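Local coordinates for protein putative arylalkylamine N-Acetyltransferase 7 (Aedes aegypti, PDB 4FD7) that probably transfers an acetyl group from acetyl-coenzyme A to an amine, as expected of a GNAT-fold arylalkylamine N-acetyltransferase, at residues A[40-43]-A[44-47]; A[73-76]-A[77-81]. All coordinates share one frame; numbering follows the deposited sequence.

Contact 1: residues A[40-43]-A[44-47]; sequences RFED and AIRH
E42 and R46, one helical turn apart, make a loose ion pair: OE2 of E42 stands 3.8 Å from NE of R46. The first torsion of E42 (chi1 -167°) sets CG beside its own carbonyl carbon, and this methylene comes over one face of the R46 guanidinium, 3.5 Å from NE of R46. A bend at chi2 (75°) follows, and the carboxylate plane is turned 76° from the guanidinium plane. Water completes the link, one molecule donating to OE2 of E42 and accepting from NH2 of R46. A second water likewise joins OD1 of D43 to NH1 of R46. R46, exposed and extended from CG to NE, is long enough to meet both carboxylates through water.

The other oxygen of D43 turns back to R40. OD2 of D43 receives NE of R40 at 2.8 Å, in the guanidinium plane and through its anti lone pair, while NH2 of R40 bonds to the carbonyl of D96.

This is the N-terminal end of helix 41-55 in the GNAT fold, entered from R40, where four backbone i to i+4 bonds begin with A44 N to R40 O at 2.8 Å and end with H47 N to D43 O at 2.8 Å.

The inner side is taken by buried residues. A44, small enough for such a place, meets L36; the branched I45 packs on V75 and W78 of helix 68-81; and H47 sets its ring edge-to-face with Y51, its NE2 making a weak bond to the carbonyl of V99.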
loop_
_atom_site.group_PDB
_atom_site.type_symbol
_atom_site.label_atom_id
_atom_site.label_comp_id
_atom_site.label_asym_id
_atom_site.label_seq_id
_atom_site.Cartn_x
_atom_site.Cartn_y
_atom_site.Cartn_z
ATOM N N ARG A 40 -3.617 -4.810 -17.217
ATOM C CA ARG A 40 -3.789 -5.635 -16.023
ATOM C C ARG A 40 -4.477 -4.866 -14.885
ATOM O O ARG A 40 -4.642 -5.397 -13.768
ATOM C CB ARG A 40 -2.448 -6.173 -15.539
ATOM C CG ARG A 40 -1.618 -6.885 -16.604
ATOM C CD ARG A 40 -2.349 -8.061 -17.262
ATOM N NE ARG A 40 -2.844 -9.074 -16.317
ATOM C CZ ARG A 40 -2.123 -10.050 -15.764
ATOM N NH1 ARG A 40 -2.709 -10.905 -14.935
ATOM N NH2 ARG A 40 -0.823 -10.181 -16.018
ATOM N N PHE A 41 -4.889 -3.631 -15.164
ATOM C CA PHE A 41 -5.542 -2.821 -14.131
ATOM C C PHE A 41 -6.696 -3.574 -13.444
ATOM O O PHE A 41 -6.712 -3.702 -12.217
ATOM C CB PHE A 41 -6.031 -1.475 -14.680
ATOM C CG PHE A 41 -4.945 -0.432 -14.813
ATOM C CD1 PHE A 41 -3.615 -0.747 -14.568
ATOM C CD2 PHE A 41 -5.264 0.871 -15.156
ATOM C CE1 PHE A 41 -2.619 0.220 -14.681
ATOM C CE2 PHE A 41 -4.287 1.842 -15.267
ATOM C CZ PHE A 41 -2.959 1.518 -15.032
ATOM N N GLU A 42 -7.634 -4.116 -14.221
ATOM C CA GLU A 42 -8.777 -4.761 -13.577
ATOM C C GLU A 42 -8.311 -6.001 -12.824
ATOM O O GLU A 42 -8.795 -6.254 -11.707
ATOM C CB GLU A 42 -9.933 -5.086 -14.536
ATOM C CG GLU A 42 -11.243 -5.479 -13.799
ATOM C CD GLU A 42 -11.986 -4.290 -13.159
ATOM O OE1 GLU A 42 -11.824 -3.145 -13.641
ATOM O OE2 GLU A 42 -12.739 -4.504 -12.178
ATOM N N ASP A 43 -7.337 -6.730 -13.382
ATOM C CA ASP A 43 -6.866 -7.928 -12.708
ATOM C C ASP A 43 -6.358 -7.517 -11.331
ATOM O O ASP A 43 -6.708 -8.136 -10.314
ATOM C CB ASP A 43 -5.779 -8.642 -13.529
ATOM C CG ASP A 43 -6.335 -9.306 -14.779
ATOM O OD1 ASP A 43 -7.551 -9.568 -14.816
ATOM O OD2 ASP A 43 -5.551 -9.578 -15.713
ATOM N N ALA A 44 -5.617 -6.402 -11.305
ATOM C CA ALA A 44 -5.059 -5.899 -10.056
ATOM C C ALA A 44 -6.180 -5.578 -9.081
ATOM O O ALA A 44 -6.136 -5.981 -7.911
ATOM C CB ALA A 44 -4.200 -4.672 -10.309
ATOM N N ILE A 45 -7.195 -4.877 -9.585
ATOM C CA ILE A 45 -8.328 -4.498 -8.760
ATOM C C ILE A 45 -8.921 -5.769 -8.168
ATOM O O ILE A 45 -9.143 -5.856 -6.951
ATOM C CB ILE A 45 -9.375 -3.724 -9.583
ATOM C CG1 ILE A 45 -8.846 -2.333 -9.934
ATOM C CG2 ILE A 45 -10.722 -3.652 -8.843
ATOM C CD1 ILE A 45 -8.443 -1.524 -8.742
ATOM N N ARG A 46 -9.103 -6.789 -9.007
ATOM C CA ARG A 46 -9.728 -8.003 -8.518
ATOM C C ARG A 46 -8.849 -8.676 -7.473
ATOM O O ARG A 46 -9.346 -9.135 -6.437
ATOM C CB ARG A 46 -10.115 -8.927 -9.678
ATOM C CG ARG A 46 -11.419 -8.478 -10.320
ATOM C CD ARG A 46 -11.619 -8.934 -11.766
ATOM N NE ARG A 46 -12.787 -8.261 -12.337
ATOM C CZ ARG A 46 -13.377 -8.594 -13.487
ATOM N NH1 ARG A 46 -12.915 -9.590 -14.229
ATOM N NH2 ARG A 46 -14.445 -7.925 -13.896
ATOM N N HIS A 47 -7.539 -8.651 -7.706
ATOM C CA HIS A 47 -6.614 -9.233 -6.753
ATOM C C HIS A 47 -6.777 -8.494 -5.425
ATOM O O HIS A 47 -6.897 -9.119 -4.365
ATOM C CB HIS A 47 -5.188 -9.098 -7.287
ATOM C CG HIS A 47 -4.151 -9.749 -6.441
ATOM N ND1 HIS A 47 -3.677 -9.188 -5.276
ATOM C CD2 HIS A 47 -3.443 -10.891 -6.622
ATOM C CE1 HIS A 47 -2.748 -9.968 -4.760
ATOM N NE2 HIS A 47 -2.586 -11.006 -5.565
HETATM O O HOH W 1 -15.467 -4.963 -13.142
HETATM O O HOH W 2 -9.755 -10.387 -13.954
#

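Contact 2: residues A[73-76]-A[77-81]; sequences DVVA and LWKAM
The indole of W78 carries V74 on one face: CG2 of V74 sits 3.5 Å from the centroid of the six-membered ring, 20° off the ring normal, in a CH-pi contact. Its closest ring atom is CZ2 of W78, at 3.3 Å, so the methyl is displaced toward the rim. The other methyl, CG1 of V74, reaches CZ3 of W78 at 3.7 Å; both methyls lie on the same side of the ring, CG1 farther out toward its rim. Valine suits the place because its two methyls start at CB and meet the ring without a long chain. CG of W78 lies anti to its own carbonyl carbon (chi1 -71°), which carries the indole back along the helix over the preceding turn. V75 comes near the ring obliquely, through its CA.

On the next ridge V75 and K79 run side by side, pointing the same way. K79 is extended beyond CG, and its CE lies 3.8 Å from CG1 of V75; the lysine thus lends its methylenes to apolar packing while its amine travels onward to a weak, long ion pair with E42.

Beneath the side chains run regular i to i+4 backbone bonds, among them W78 N to V74 O at 2.9 Å, nearly straight at 177°. M81 N closes the final turn of the helix on L77 O.

In the GNAT fold helix 68-81 packs against helices 41-55 and 120-136 and against strand 98-108 of the antiparallel sheet. W78 gives its indole NH to the carbonyl of M151 in strand 146-155 and packs on I103; V75 and W78 also press on I45, whereas V74 and L77 meet F122, and D73 accepts the backbone NH of N118 on OD1 and bonds the hydroxyl of S119 through OD2, just before helix 120-136.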
loop_
_atom_site.group_PDB
_atom_site.type_symbol
_atom_site.label_atom_id
_atom_site.label_comp_id
_atom_site.label_asym_id
_atom_site.label_seq_id
_atom_site.Cartn_x
_atom_site.Cartn_y
_atom_site.Cartn_z
ATOM N N ASP A 73 -16.540 1.801 -2.340
ATOM C CA ASP A 73 -15.689 2.926 -1.970
ATOM C C ASP A 73 -14.230 2.654 -2.291
ATOM O O ASP A 73 -13.579 3.432 -3.002
ATOM C CB ASP A 73 -15.798 3.263 -0.475
ATOM C CG ASP A 73 -17.093 3.967 -0.117
ATOM O OD1 ASP A 73 -17.629 4.722 -0.958
ATOM O OD2 ASP A 73 -17.562 3.765 1.018
ATOM N N VAL A 74 -13.693 1.570 -1.734
ATOM C CA VAL A 74 -12.268 1.370 -1.913
ATOM C C VAL A 74 -11.910 1.158 -3.393
ATOM O O VAL A 74 -10.889 1.664 -3.880
ATOM C CB VAL A 74 -11.723 0.261 -0.983
ATOM C CG1 VAL A 74 -12.214 -1.122 -1.425
ATOM C CG2 VAL A 74 -10.209 0.357 -0.879
ATOM N N VAL A 75 -12.770 0.450 -4.120
ATOM C CA VAL A 75 -12.535 0.261 -5.547
ATOM C C VAL A 75 -12.586 1.585 -6.322
ATOM O O VAL A 75 -11.776 1.815 -7.233
ATOM C CB VAL A 75 -13.524 -0.745 -6.165
ATOM C CG1 VAL A 75 -13.332 -0.832 -7.655
ATOM C CG2 VAL A 75 -13.348 -2.107 -5.547
ATOM N N ALA A 76 -13.536 2.449 -5.985
ATOM C CA ALA A 76 -13.576 3.769 -6.620
ATOM C C ALA A 76 -12.241 4.495 -6.406
ATOM O O ALA A 76 -11.664 5.072 -7.360
ATOM C CB ALA A 76 -14.721 4.587 -6.076
ATOM N N LEU A 77 -11.744 4.452 -5.167
ATOM C CA LEU A 77 -10.445 5.073 -4.835
ATOM C C LEU A 77 -9.262 4.523 -5.642
ATOM O O LEU A 77 -8.497 5.295 -6.257
ATOM C CB LEU A 77 -10.143 4.948 -3.334
ATOM C CG LEU A 77 -8.897 5.714 -2.871
ATOM C CD1 LEU A 77 -9.013 7.134 -3.383
ATOM C CD2 LEU A 77 -8.767 5.707 -1.362
ATOM N N TRP A 78 -9.091 3.202 -5.599
ATOM C CA TRP A 78 -8.028 2.543 -6.362
ATOM C C TRP A 78 -8.099 2.902 -7.843
ATOM O O TRP A 78 -7.065 3.173 -8.472
ATOM C CB TRP A 78 -8.127 1.029 -6.214
ATOM C CG TRP A 78 -7.750 0.513 -4.857
ATOM C CD1 TRP A 78 -6.779 1.009 -4.025
ATOM C CD2 TRP A 78 -8.302 -0.629 -4.192
ATOM N NE1 TRP A 78 -6.705 0.250 -2.881
ATOM C CE2 TRP A 78 -7.633 -0.761 -2.953
ATOM C CE3 TRP A 78 -9.306 -1.549 -4.518
ATOM C CZ2 TRP A 78 -7.932 -1.776 -2.044
ATOM C CZ3 TRP A 78 -9.612 -2.555 -3.606
ATOM C CH2 TRP A 78 -8.928 -2.659 -2.386
ATOM N N LYS A 79 -9.316 2.863 -8.402
ATOM C CA LYS A 79 -9.503 3.184 -9.815
ATOM C C LYS A 79 -9.115 4.618 -10.131
ATOM O O LYS A 79 -8.584 4.879 -11.218
ATOM C CB LYS A 79 -10.925 2.870 -10.304
ATOM C CG LYS A 79 -11.159 1.381 -10.478
ATOM C CD LYS A 79 -12.451 1.069 -11.202
ATOM C CE LYS A 79 -12.612 -0.429 -11.314
ATOM N NZ LYS A 79 -13.790 -0.803 -12.136
ATOM N N ALA A 80 -9.360 5.531 -9.198
ATOM C CA ALA A 80 -8.885 6.909 -9.383
ATOM C C ALA A 80 -7.366 7.001 -9.335
ATOM O O ALA A 80 -6.771 7.871 -9.990
ATOM C CB ALA A 80 -9.497 7.856 -8.361
ATOM N N MET A 81 -6.734 6.123 -8.561
ATOM C CA MET A 81 -5.268 6.171 -8.415
ATOM C C MET A 81 -4.467 5.562 -9.574
ATOM O O MET A 81 -3.394 6.057 -9.911
ATOM C CB MET A 81 -4.838 5.477 -7.121
ATOM C CG MET A 81 -5.334 6.160 -5.843
ATOM S SD MET A 81 -5.036 5.111 -4.411
ATOM C CE MET A 81 -3.250 5.085 -4.383
#

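Contacts 1 and 2 are each about two turns of helix, near the start of helix 41-55 and the end of helix 68-81, and these two helices touch. I45 of contact 1 makes the apolar join, its CD1 lying 3.6 Å from CB of W78 in contact 2; the E42 to K79 pair marks the outer margin. A44, I45, H47, D73, V74, W78 and M81 are buried, while R46, A76, K79 and A80 are at the surface. Contact 1 relies on carboxylates, guanidinium groups and bridging water, whereas contact 2 relies on methyls against an indole that reaches inward to strands 98-108 and 146-155. Strand 98-108 is shared, meeting R40, D43 and H47 as well as W78 and M81.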